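Long-range contacts in probable ABC transporter extracellular-binding protein yckB (Bacillus subtilis, PDB 2IEE), which probably serves as the extracellular solute-binding component of an ABC transport system, as a lipoprotein of the bacterial solute-binding protein 3 family: residues 113-117 / 174-178; 143-147 / 177-181. All coordinates share one frame. Residue numbers count along the deposited sequence, not the author numbering.

Running from the N terminus, the chain passes first through strand 108-116, then helix 142-149, and then strand 176-180, where both contacts end. Interaction 1 closes the longer loop, from 113-117 to 174-178; interaction 2, from 143-147 to 177-181, starts inside that loop and finishes just beyond it, so the two closures cross rather than nest. They share Ile177 and Leu178, and their centres lie about 9 Å apart. Interaction 1 zips two neighbouring strands of the mixed sheet, while interaction 2 lays helix 142-149 on one face of it. Thr113 N to Asn179 O, 2.8 Å, a probable hydrogen bond, continues the strand pairing from one contact into the other.

Interaction 1 of 2, residues 113-117 / 174-178; sequences TAIVR and TDVIL
An antiparallel strand pair inside the mixed sheet of one lobe of this two-lobed periplasmic-binding-protein fold joins the end of strand 108-116 to the start of strand 176-180. The short axes approach to 4.6 Å at 156°, and the backbones are extended (phi/psi -102/128 at Ile115, -128/125 at Ile177). The register follows from two bridges. Ile115 and Ile177 form a hydrogen-bonded pair, CA to CA 5.1 Å, with Ile115 N donating to Ile177 O at 2.9 Å and Ile177 N to Ile115 O at 3.1 Å. Ala114 and Leu178 form the adjoining non-hydrogen-bonded pair, CA to CA 4.6 Å. CA-H...O contacts add to the ladder: Ala114 CA to Ile177 O 3.3 Å and Val176 CA to Ile115 O 3.3 Å.

On one face, Ala114 CB meets Leu178 CD1 at 3.5 Å and Val176 CG2 at 3.7 Å, and Val116 CG1 reaches Val176 CG2 at 3.9 Å; helix 142-149 packs over Leu178 here. On the other face, the CB atoms of Ile115 and Ile177 come to 4.3 Å, while the m, m rotamer of Ile177 carries its end away from 113-117, against Val169 of helix 162-171; helix 181-190 packs against Ile115.

Beyond the ladder, Arg117 (m, t, m) starts out sideways, and its end reaches across to residues 174-175. Its NE forms a salt bridge with Asp120; Asp175 OD2 accepts from Lys134 N, and OD1 faces Arg117. The guanidinium meets 174-178 edge-on: NH1 donates to Thr174 O at 2.8 Å, while NH2 makes a salt bridge with Asp175 OD1 at 2.9 Å.

Interaction 2 of 2, residues 143-147 / 177-181; sequences YMEVA and ILNDY
Tyr143 lays its ring face over the backbone of Asn179: Asn179 CA sits 3.7 Å from the ring centroid, 17° off the normal, a CH-pi contact. This is helix-on-sheet packing within an alpha/beta lobe of the solute-binding protein, with helix 142-149 resting on strand 176-180. The local axes pass at 7.8 Å with 139° between their directions, and the nearest CA atoms, those of Tyr143 and Leu178, are 5.6 Å apart.

Tyr143 (chi1 m, chi2 -69°) extends along the strand, bringing CE1 within 3.4 Å of Asn179 C and OH within 3.4 Å of Asp180 CB. Leu178, its chi1 between wells at -107°, reaches into the helix surface. Leu178 CD2 approaches Val146 CG1 at 3.7 Å, Ala147 CB at 3.8 Å and Tyr143 O at 3.3 Å, while the CB atoms of Tyr143 and Leu178 stand 4.1 Å apart. No hydrogen bond joins the two segments, so apolar and CH-pi contacts hold them together.

At the strand's end Asp180 is the N-cap of helix 181-190: its OD2 accepts from Leu183 N and its OD1 is hydrogen-bonded to Ser110 OG. Just before it, the Asn179 side chain (chi1 t) curls forward, so that OD1 accepts a hydrogen bond from Asp180 N at 2.7 Å.

Interaction 1 of 2, residues 113-117 / 174-178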
# COMPACT_ATOMS: atom_id res chain seq x y z
N THR A 113 -1.80 -8.47 8.41
CA THR A 113 -1.65 -8.85 9.81
C THR A 113 -2.98 -8.61 10.51
O THR A 113 -3.98 -8.33 9.86
CB THR A 113 -0.54 -8.03 10.51
OG1 THR A 113 -0.81 -6.63 10.37
CG2 THR A 113 0.82 -8.34 9.90
N ALA A 114 -2.98 -8.74 11.83
CA ALA A 114 -4.19 -8.55 12.61
C ALA A 114 -3.92 -7.74 13.86
O ALA A 114 -2.92 -7.94 14.55
CB ALA A 114 -4.78 -9.90 12.99
N ILE A 115 -4.81 -6.80 14.16
CA ILE A 115 -4.69 -6.02 15.37
C ILE A 115 -5.70 -6.63 16.33
O ILE A 115 -6.87 -6.82 15.98
CB ILE A 115 -5.01 -4.54 15.13
CG1 ILE A 115 -3.76 -3.82 14.65
CG2 ILE A 115 -5.54 -3.90 16.42
CD1 ILE A 115 -4.00 -2.36 14.29
N VAL A 116 -5.23 -6.98 17.52
CA VAL A 116 -6.06 -7.59 18.55
C VAL A 116 -5.77 -6.85 19.85
O VAL A 116 -4.96 -5.92 19.86
CB VAL A 116 -5.71 -9.09 18.70
CG1 VAL A 116 -6.05 -9.84 17.41
CG2 VAL A 116 -4.22 -9.25 19.01
N ARG A 117 -6.41 -7.25 20.94
CA ARG A 117 -6.16 -6.62 22.23
C ARG A 117 -4.75 -6.93 22.72
O ARG A 117 -4.25 -8.03 22.52
CB ARG A 117 -7.18 -7.08 23.28
CG ARG A 117 -8.51 -6.35 23.20
CD ARG A 117 -9.49 -6.89 24.22
NE ARG A 117 -10.03 -8.19 23.84
CZ ARG A 117 -10.86 -8.38 22.81
NH1 ARG A 117 -11.24 -7.35 22.06
NH2 ARG A 117 -11.32 -9.59 22.53
N THR A 174 -15.32 -5.29 19.79
CA THR A 174 -14.97 -6.08 18.62
C THR A 174 -13.72 -6.86 19.03
O THR A 174 -13.18 -6.63 20.12
CB THR A 174 -14.64 -5.23 17.38
OG1 THR A 174 -13.64 -4.25 17.72
CG2 THR A 174 -15.91 -4.55 16.85
N ASP A 175 -13.25 -7.77 18.18
CA ASP A 175 -12.09 -8.58 18.53
C ASP A 175 -10.84 -8.41 17.69
O ASP A 175 -9.72 -8.44 18.21
CB ASP A 175 -12.46 -10.05 18.49
CG ASP A 175 -13.57 -10.40 19.44
OD1 ASP A 175 -13.43 -10.07 20.64
OD2 ASP A 175 -14.56 -11.00 18.99
N VAL A 176 -11.02 -8.24 16.39
CA VAL A 176 -9.87 -8.17 15.51
C VAL A 176 -10.09 -7.30 14.28
O VAL A 176 -11.21 -7.14 13.81
CB VAL A 176 -9.51 -9.60 15.07
CG1 VAL A 176 -10.68 -10.19 14.30
CG2 VAL A 176 -8.24 -9.62 14.23
N ILE A 177 -8.99 -6.73 13.78
CA ILE A 177 -8.99 -5.91 12.58
C ILE A 177 -7.91 -6.49 11.67
O ILE A 177 -6.76 -6.62 12.08
CB ILE A 177 -8.59 -4.45 12.83
CG1 ILE A 177 -9.52 -3.81 13.87
CG2 ILE A 177 -8.68 -3.65 11.52
CD1 ILE A 177 -10.95 -3.80 13.45
N LEU A 178 -8.29 -6.84 10.45
CA LEU A 178 -7.34 -7.39 9.48
C LEU A 178 -6.98 -6.29 8.48
O LEU A 178 -7.86 -5.67 7.90
CB LEU A 178 -7.98 -8.57 8.74
CG LEU A 178 -7.49 -9.99 9.08
CD1 LEU A 178 -7.36 -10.15 10.59
CD2 LEU A 178 -8.46 -11.01 8.50

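Interaction 2 of 2, residues 143-147 / 177-181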
# COMPACT_ATOMS: atom_id res chain seq x y z
N TYR A 143 -8.94 -8.24 2.77
CA TYR A 143 -8.73 -8.44 4.20
C TYR A 143 -9.99 -8.98 4.88
O TYR A 143 -9.91 -9.88 5.72
CB TYR A 143 -8.29 -7.14 4.87
CG TYR A 143 -6.96 -6.63 4.36
CD1 TYR A 143 -5.79 -7.31 4.66
CD2 TYR A 143 -6.88 -5.51 3.54
CE1 TYR A 143 -4.56 -6.88 4.16
CE2 TYR A 143 -5.67 -5.08 3.02
CZ TYR A 143 -4.50 -5.77 3.33
OH TYR A 143 -3.30 -5.36 2.81
N MSE A 144 -11.16 -8.43 4.53
CA MSE A 144 -12.42 -8.88 5.11
C MSE A 144 -12.77 -10.26 4.56
O MSE A 144 -13.44 -11.06 5.21
CB MSE A 144 -13.55 -7.89 4.79
CG MSE A 144 -14.88 -8.15 5.51
SE MSE A 144 -14.74 -8.22 7.45
CE MSE A 144 -15.14 -10.09 7.69
N GLU A 145 -12.30 -10.54 3.34
CA GLU A 145 -12.55 -11.82 2.71
C GLU A 145 -11.78 -12.89 3.49
O GLU A 145 -12.27 -14.01 3.70
CB GLU A 145 -12.07 -11.78 1.25
CG GLU A 145 -12.77 -12.77 0.35
CD GLU A 145 -14.28 -12.60 0.39
OE1 GLU A 145 -14.74 -11.45 0.26
OE2 GLU A 145 -14.99 -13.62 0.54
N VAL A 146 -10.56 -12.55 3.90
CA VAL A 146 -9.74 -13.46 4.67
C VAL A 146 -10.50 -13.82 5.95
O VAL A 146 -10.66 -14.99 6.28
CB VAL A 146 -8.39 -12.81 5.03
CG1 VAL A 146 -7.63 -13.68 6.03
CG2 VAL A 146 -7.57 -12.61 3.77
N ALA A 147 -10.96 -12.79 6.65
CA ALA A 147 -11.70 -12.98 7.90
C ALA A 147 -12.88 -13.93 7.69
O ALA A 147 -13.11 -14.83 8.50
CB ALA A 147 -12.19 -11.64 8.43
N ILE A 177 -8.99 -6.73 13.78
CA ILE A 177 -8.99 -5.91 12.58
C ILE A 177 -7.91 -6.49 11.67
O ILE A 177 -6.76 -6.62 12.08
CB ILE A 177 -8.59 -4.45 12.83
CG1 ILE A 177 -9.52 -3.81 13.87
CG2 ILE A 177 -8.68 -3.65 11.52
CD1 ILE A 177 -10.95 -3.80 13.45
N LEU A 178 -8.29 -6.84 10.45
CA LEU A 178 -7.34 -7.39 9.48
C LEU A 178 -6.98 -6.29 8.48
O LEU A 178 -7.86 -5.67 7.90
CB LEU A 178 -7.98 -8.57 8.74
CG LEU A 178 -7.49 -9.99 9.08
CD1 LEU A 178 -7.36 -10.15 10.59
CD2 LEU A 178 -8.46 -11.01 8.50
N ASN A 179 -5.68 -6.04 8.30
CA ASN A 179 -5.25 -5.01 7.36
C ASN A 179 -3.77 -5.19 7.05
O ASN A 179 -3.13 -6.10 7.56
CB ASN A 179 -5.49 -3.62 7.97
CG ASN A 179 -5.61 -2.52 6.92
OD1 ASN A 179 -5.41 -2.76 5.73
ND2 ASN A 179 -5.94 -1.31 7.36
N ASP A 180 -3.24 -4.32 6.19
CA ASP A 180 -1.83 -4.35 5.81
C ASP A 180 -0.95 -4.13 7.05
O ASP A 180 -1.27 -3.31 7.90
CB ASP A 180 -1.56 -3.25 4.78
CG ASP A 180 -0.09 -3.07 4.49
OD1 ASP A 180 0.47 -3.88 3.72
OD2 ASP A 180 0.51 -2.12 5.04
N TYR A 181 0.16 -4.85 7.14
CA TYR A 181 1.06 -4.73 8.28
C TYR A 181 1.49 -3.30 8.58
O TYR A 181 1.29 -2.80 9.68
CB TYR A 181 2.31 -5.57 8.05
CG TYR A 181 3.40 -5.32 9.08
CD1 TYR A 181 3.16 -5.55 10.44
CD2 TYR A 181 4.66 -4.89 8.69
CE1 TYR A 181 4.18 -5.36 11.38
CE2 TYR A 181 5.67 -4.70 9.63
CZ TYR A 181 5.43 -4.93 10.96
OH TYR A 181 6.44 -4.74 11.87